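Local coordinates for ferredoxin-thioredoxin reductase variable chain, chloroplastic (Arabidopsis thaliana, PDB 7C2B), which probably serves as the variable subunit of ferredoxin-thioredoxin reductase, the chloroplast enzyme that passes electrons from reduced ferredoxin to thioredoxins, at residues Val42-Tyr47 with Val55-Met60; Gly62-Tyr67 with Phe82-Val87. All blocks are in the same frame, centred on the assembly; numbering follows the deposited sequence.

Interaction 1 of 2, residues Val42-Tyr47 with Val55-Met60; sequences VPLKVY and VELMGM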
loop_
_atom_site.group_PDB
_atom_site.type_symbol
_atom_site.label_atom_id
_atom_site.label_comp_id
_atom_site.label_asym_id
_atom_site.label_seq_id
_atom_site.Cartn_x
_atom_site.Cartn_y
_atom_site.Cartn_z
ATOM N N VAL B 42 17.268 0.263 -13.632
ATOM C CA VAL B 42 15.954 0.676 -14.123
ATOM C C VAL B 42 15.798 2.168 -13.885
ATOM O O VAL B 42 16.479 2.748 -13.028
ATOM C CB VAL B 42 14.808 -0.084 -13.424
ATOM C CG1 VAL B 42 14.888 -1.597 -13.706
ATOM C CG2 VAL B 42 14.825 0.197 -11.926
ATOM N N PRO B 43 14.912 2.822 -14.639
ATOM C CA PRO B 43 14.611 4.233 -14.352
ATOM C C PRO B 43 13.987 4.376 -12.974
ATOM O O PRO B 43 13.087 3.622 -12.598
ATOM C CB PRO B 43 13.627 4.628 -15.459
ATOM C CG PRO B 43 13.860 3.621 -16.569
ATOM C CD PRO B 43 14.238 2.344 -15.863
ATOM N N LEU B 44 14.476 5.354 -12.219
ATOM C CA LEU B 44 14.023 5.534 -10.844
ATOM C C LEU B 44 14.370 6.954 -10.416
ATOM O O LEU B 44 15.550 7.290 -10.291
ATOM C CB LEU B 44 14.675 4.505 -9.926
ATOM C CG LEU B 44 14.527 4.799 -8.420
ATOM C CD1 LEU B 44 13.059 4.899 -8.021
ATOM C CD2 LEU B 44 15.240 3.715 -7.624
ATOM N N LYS B 45 13.349 7.781 -10.201
ATOM C CA LYS B 45 13.532 9.139 -9.707
ATOM C C LYS B 45 13.308 9.167 -8.204
ATOM O O LYS B 45 12.376 8.538 -7.701
ATOM C CB LYS B 45 12.559 10.111 -10.382
ATOM C CG LYS B 45 12.602 10.120 -11.912
ATOM C CD LYS B 45 11.437 10.934 -12.474
ATOM C CE LYS B 45 11.651 11.323 -13.928
ATOM N NZ LYS B 45 11.204 10.259 -14.883
ATOM N N VAL B 46 14.155 9.903 -7.485
ATOM C CA VAL B 46 13.963 10.066 -6.049
ATOM C C VAL B 46 13.961 11.554 -5.711
ATOM O O VAL B 46 14.558 12.383 -6.409
ATOM C CB VAL B 46 15.010 9.294 -5.196
ATOM C CG1 VAL B 46 14.850 7.764 -5.391
ATOM C CG2 VAL B 46 16.441 9.734 -5.486
ATOM N N TYR B 47 13.284 11.880 -4.615
ATOM C CA TYR B 47 12.920 13.252 -4.308
ATOM C C TYR B 47 13.402 13.720 -2.945
ATOM O O TYR B 47 13.160 14.877 -2.591
ATOM C CB TYR B 47 11.393 13.410 -4.403
ATOM C CG TYR B 47 10.884 13.089 -5.789
ATOM C CD1 TYR B 47 10.919 14.049 -6.797
ATOM C CD2 TYR B 47 10.403 11.829 -6.104
ATOM C CE1 TYR B 47 10.476 13.766 -8.072
ATOM C CE2 TYR B 47 9.961 11.539 -7.382
ATOM C CZ TYR B 47 10.006 12.520 -8.361
ATOM O OH TYR B 47 9.573 12.242 -9.637
ATOM N N VAL B 55 16.444 13.348 -8.483
ATOM C CA VAL B 55 17.637 12.628 -8.903
ATOM C C VAL B 55 17.196 11.391 -9.667
ATOM O O VAL B 55 16.353 10.629 -9.186
ATOM C CB VAL B 55 18.525 12.234 -7.708
ATOM C CG1 VAL B 55 19.726 11.431 -8.172
ATOM C CG2 VAL B 55 18.975 13.469 -6.958
ATOM N N GLU B 56 17.759 11.197 -10.857
ATOM C CA GLU B 56 17.549 9.977 -11.627
ATOM C C GLU B 56 18.635 8.980 -11.243
ATOM O O GLU B 56 19.828 9.267 -11.392
ATOM C CB GLU B 56 17.579 10.255 -13.131
ATOM C CG GLU B 56 17.621 8.969 -13.994
ATOM C CD GLU B 56 16.396 8.080 -13.821
ATOM O OE1 GLU B 56 15.271 8.523 -14.148
ATOM O OE2 GLU B 56 16.551 6.928 -13.359
ATOM N N LEU B 57 18.228 7.814 -10.745
ATOM C CA LEU B 57 19.203 6.876 -10.202
ATOM C C LEU B 57 19.732 5.883 -11.229
ATOM O O LEU B 57 20.745 5.227 -10.959
ATOM C CB LEU B 57 18.601 6.091 -9.037
ATOM C CG LEU B 57 18.370 6.932 -7.779
ATOM C CD1 LEU B 57 17.944 6.046 -6.627
ATOM C CD2 LEU B 57 19.636 7.713 -7.420
ATOM N N MET B 58 19.082 5.743 -12.379
ATOM C CA MET B 58 19.486 4.681 -13.299
ATOM C C MET B 58 20.941 4.855 -13.706
ATOM O O MET B 58 21.367 5.947 -14.098
ATOM C CB MET B 58 18.604 4.666 -14.541
ATOM C CG MET B 58 19.032 3.559 -15.506
ATOM S SD MET B 58 17.751 3.237 -16.688
ATOM C CE MET B 58 18.445 1.795 -17.523
ATOM N N GLY B 59 21.715 3.783 -13.577
ATOM C CA GLY B 59 23.122 3.828 -13.901
ATOM C C GLY B 59 24.028 4.259 -12.772
ATOM O O GLY B 59 25.248 4.103 -12.890
ATOM N N MET B 60 23.487 4.798 -11.684
ATOM C CA MET B 60 24.321 5.181 -10.558
ATOM C C MET B 60 24.784 3.947 -9.795
ATOM O O MET B 60 24.081 2.937 -9.715
ATOM C CB MET B 60 23.569 6.131 -9.629
ATOM C CG MET B 60 23.316 7.469 -10.289
ATOM S SD MET B 60 22.641 8.713 -9.191
ATOM C CE MET B 60 23.843 8.669 -7.857
HETATM O O HOH W 1 12.566 8.030 -14.752
#
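With CG anti to its backbone N (chi1 169°) and the chain bent at chi2 (62°), Glu56 swings its carboxylate across to the backbone of Leu44 on the facing segment. OE2 takes the N-H of Leu44 on its syn lone pair, Leu44 N to Glu56 OE2 being 2.8 Å and nearly straight, and the N-H of Met58 on its anti lone pair, at 3.0 Å from Met58 N. Two N-H groups thus grip one oxygen and fix the carboxylate's rotation; together they would probably favour its charged form. OE1 reaches Lys45 NZ through a water, since the direct gap of 4.5 Å is beyond a salt bridge. Paired backbone bonds join Val46 and Val55, and Leu57 N gives a third to Leu44 O at 2.8 Å. On the buried side, Leu57 CD1 lies 3.7 Å from both Leu44 CD2 and Val46 CG1. Met58, extended beyond CG, lays its sulfur alongside the Pro43 ring, SD 3.7 Å from CD. A type II turn, Leu57 to Met60, then redirects the chain. This short antiparallel hairpin rests its Leu44, Val46 and Leu57 side chains on strand 94-102, at Leu102, Thr100 and Phe98, while Val55 touches Lys88 of strand 82-90.

Interaction 2 of 2, residues Gly62-Tyr67 with Phe82-Val87; sequences GFIKDY and FKVQFV
Tyr67 lays the CD1 edge of its ring over the centre of the Phe82 face, CD1 sitting 3.5 Å above that plane. The pair is edge-to-face, with centroids 4.8 Å apart and planes at 52°. Tyr67 CG is anti to its backbone N, whereas Phe82 CG is anti to its carbonyl carbon (chi1 -68°), so the two side chains cross obliquely. Ile64 adds its CD1 methyl, 3.8 Å from Phe82 CD1. Ala30 of helix 25-31 touches both side chains, Phe107 meets Phe82 edge-to-face, and Asp27 holds the Tyr67 hydroxyl. An alanine in place of Phe82 would remove the ring on which Tyr67 and Ile64 rest and would probably loosen the packing of helix 25-31 there.

The two strands are antiparallel neighbours in the five-stranded sheet of this SH3-clan domain, and a classic beta bulge interrupts their pairing. Lys65 and Asp66 both face Lys83, whose carbonyl oxygen accepts from both amides: Lys65 N at 2.6 Å, nearly along the C=O axis, and Asp66 N at 3.1 Å, on a lone pair. Farther along, paired backbone bonds join Phe63 and Gln85.

On the other face of the sheet, Gln85 runs extended beside the Phe63 ring, its CB over the ring face toward the rim, 4.1 Å from the centroid. The amide plane is turned 57° from the ring, and Gln85 OE1 takes a weak bond from Lys65 NZ at 3.4 Å. At Gly62, any CB would clash with Gln85 O and the Phe86 ring.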
loop_
_atom_site.group_PDB
_atom_site.type_symbol
_atom_site.label_atom_id
_atom_site.label_comp_id
_atom_site.label_asym_id
_atom_site.label_seq_id
_atom_site.Cartn_x
_atom_site.Cartn_y
_atom_site.Cartn_z
ATOM N N GLY B 62 26.422 2.350 -6.165
ATOM C CA GLY B 62 26.559 2.550 -4.737
ATOM C C GLY B 62 26.834 1.232 -4.051
ATOM O O GLY B 62 27.283 0.286 -4.701
ATOM N N PHE B 63 26.572 1.130 -2.755
ATOM C CA PHE B 63 26.759 -0.150 -2.096
ATOM C C PHE B 63 25.626 -0.392 -1.120
ATOM O O PHE B 63 25.023 0.545 -0.591
ATOM C CB PHE B 63 28.132 -0.250 -1.388
ATOM C CG PHE B 63 28.269 0.588 -0.145
ATOM C CD1 PHE B 63 28.779 1.880 -0.218
ATOM C CD2 PHE B 63 27.948 0.068 1.102
ATOM C CE1 PHE B 63 28.937 2.648 0.918
ATOM C CE2 PHE B 63 28.098 0.825 2.247
ATOM C CZ PHE B 63 28.592 2.129 2.158
ATOM N N ILE B 64 25.335 -1.669 -0.894
ATOM C CA ILE B 64 24.230 -2.033 -0.017
ATOM C C ILE B 64 24.644 -1.737 1.419
ATOM O O ILE B 64 25.568 -2.351 1.957
ATOM C CB ILE B 64 23.825 -3.496 -0.200
ATOM C CG1 ILE B 64 23.211 -3.682 -1.589
ATOM C CG2 ILE B 64 22.866 -3.924 0.908
ATOM C CD1 ILE B 64 23.107 -5.135 -2.016
ATOM N N LYS B 65 23.955 -0.781 2.034
ATOM C CA LYS B 65 24.214 -0.399 3.415
ATOM C C LYS B 65 23.548 -1.359 4.386
ATOM O O LYS B 65 24.129 -1.712 5.418
ATOM C CB LYS B 65 23.707 1.025 3.650
ATOM C CG LYS B 65 24.084 1.632 5.000
ATOM C CD LYS B 65 25.526 2.135 4.974
ATOM C CE LYS B 65 25.901 2.807 6.294
ATOM N NZ LYS B 65 27.297 3.320 6.276
ATOM N N ASP B 66 22.327 -1.777 4.078
ATOM C CA ASP B 66 21.594 -2.656 4.970
ATOM C C ASP B 66 20.564 -3.419 4.163
ATOM O O ASP B 66 20.166 -3.009 3.068
ATOM C CB ASP B 66 20.907 -1.885 6.105
ATOM C CG ASP B 66 20.835 -2.692 7.397
ATOM O OD1 ASP B 66 21.081 -3.919 7.352
ATOM O OD2 ASP B 66 20.547 -2.099 8.462
ATOM N N TYR B 67 20.160 -4.552 4.720
ATOM C CA TYR B 67 18.991 -5.292 4.275
ATOM C C TYR B 67 18.149 -5.533 5.510
ATOM O O TYR B 67 18.587 -6.223 6.433
ATOM C CB TYR B 67 19.390 -6.614 3.629
ATOM C CG TYR B 67 18.227 -7.460 3.186
ATOM C CD1 TYR B 67 17.585 -7.203 1.978
ATOM C CD2 TYR B 67 17.790 -8.533 3.952
ATOM C CE1 TYR B 67 16.524 -7.993 1.546
ATOM C CE2 TYR B 67 16.735 -9.330 3.536
ATOM C CZ TYR B 67 16.105 -9.059 2.331
ATOM O OH TYR B 67 15.059 -9.855 1.915
ATOM N N PHE B 82 16.427 -3.238 0.495
ATOM C CA PHE B 82 17.848 -2.921 0.383
ATOM C C PHE B 82 18.066 -1.424 0.559
ATOM O O PHE B 82 17.647 -0.627 -0.284
ATOM C CB PHE B 82 18.399 -3.361 -0.972
ATOM C CG PHE B 82 18.443 -4.857 -1.161
ATOM C CD1 PHE B 82 19.556 -5.588 -0.764
ATOM C CD2 PHE B 82 17.388 -5.529 -1.768
ATOM C CE1 PHE B 82 19.609 -6.966 -0.947
ATOM C CE2 PHE B 82 17.437 -6.917 -1.963
ATOM C CZ PHE B 82 18.549 -7.634 -1.549
ATOM N N LYS B 83 18.750 -1.041 1.630
ATOM C CA LYS B 83 19.128 0.353 1.817
ATOM C C LYS B 83 20.493 0.540 1.169
ATOM O O LYS B 83 21.464 -0.102 1.575
ATOM C CB LYS B 83 19.150 0.721 3.299
ATOM C CG LYS B 83 19.299 2.221 3.580
ATOM C CD LYS B 83 19.406 2.468 5.081
ATOM C CE LYS B 83 20.075 3.790 5.402
ATOM N NZ LYS B 83 19.990 4.061 6.874
ATOM N N VAL B 84 20.562 1.386 0.141
ATOM C CA VAL B 84 21.760 1.527 -0.679
ATOM C C VAL B 84 22.327 2.927 -0.493
ATOM O O VAL B 84 21.591 3.918 -0.571
ATOM C CB VAL B 84 21.460 1.250 -2.162
ATOM C CG1 VAL B 84 22.729 1.351 -2.989
ATOM C CG2 VAL B 84 20.826 -0.118 -2.313
ATOM N N GLN B 85 23.640 3.006 -0.264
ATOM C CA GLN B 85 24.320 4.287 -0.110
ATOM C C GLN B 85 24.877 4.739 -1.452
ATOM O O GLN B 85 25.575 3.980 -2.130
ATOM C CB GLN B 85 25.447 4.191 0.919
ATOM C CG GLN B 85 26.269 5.474 1.069
ATOM C CD GLN B 85 27.234 5.393 2.238
ATOM O OE1 GLN B 85 26.876 4.913 3.310
ATOM N NE2 GLN B 85 28.467 5.839 2.029
ATOM N N PHE B 86 24.553 5.976 -1.831
ATOM C CA PHE B 86 25.046 6.602 -3.046
ATOM C C PHE B 86 25.792 7.873 -2.672
ATOM O O PHE B 86 25.518 8.487 -1.643
ATOM C CB PHE B 86 23.907 6.972 -4.011
ATOM C CG PHE B 86 23.144 5.792 -4.545
ATOM C CD1 PHE B 86 23.588 5.116 -5.672
ATOM C CD2 PHE B 86 21.965 5.378 -3.939
ATOM C CE1 PHE B 86 22.888 4.033 -6.172
ATOM C CE2 PHE B 86 21.258 4.303 -4.430
ATOM C CZ PHE B 86 21.718 3.626 -5.556
ATOM N N VAL B 87 26.742 8.256 -3.514
ATOM C CA VAL B 87 27.336 9.587 -3.481
ATOM C C VAL B 87 27.213 10.160 -4.882
ATOM O O VAL B 87 27.588 9.498 -5.855
ATOM C CB VAL B 87 28.810 9.569 -3.034
ATOM C CG1 VAL B 87 29.297 10.999 -2.794
ATOM C CG2 VAL B 87 28.984 8.740 -1.767
#

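Interaction 2 lies close to the centre of the folded chain and joins two long neighbouring strands of the main sheet, with a buried, half-aromatic face inside and a mixed face of Phe63, Asp66, Lys83 and Gln85 outside. Interaction 1 is more peripheral: a short hairpin with its own two-stranded pairing, its buried Leu44, Val46 and Leu57 turned to strand 94-102 and its charged groups outward. Both rely on antiparallel backbone bonds, and in both a single oxygen accepts two amides, a side-chain carboxylate in 42-47/55-60 but a backbone carbonyl in 62-67/82-87. They touch where Met60 O lies 3.9 Å from Phe86 CE1. A chain of another protein reaches interaction 1, but none in the assembly touches interaction 2.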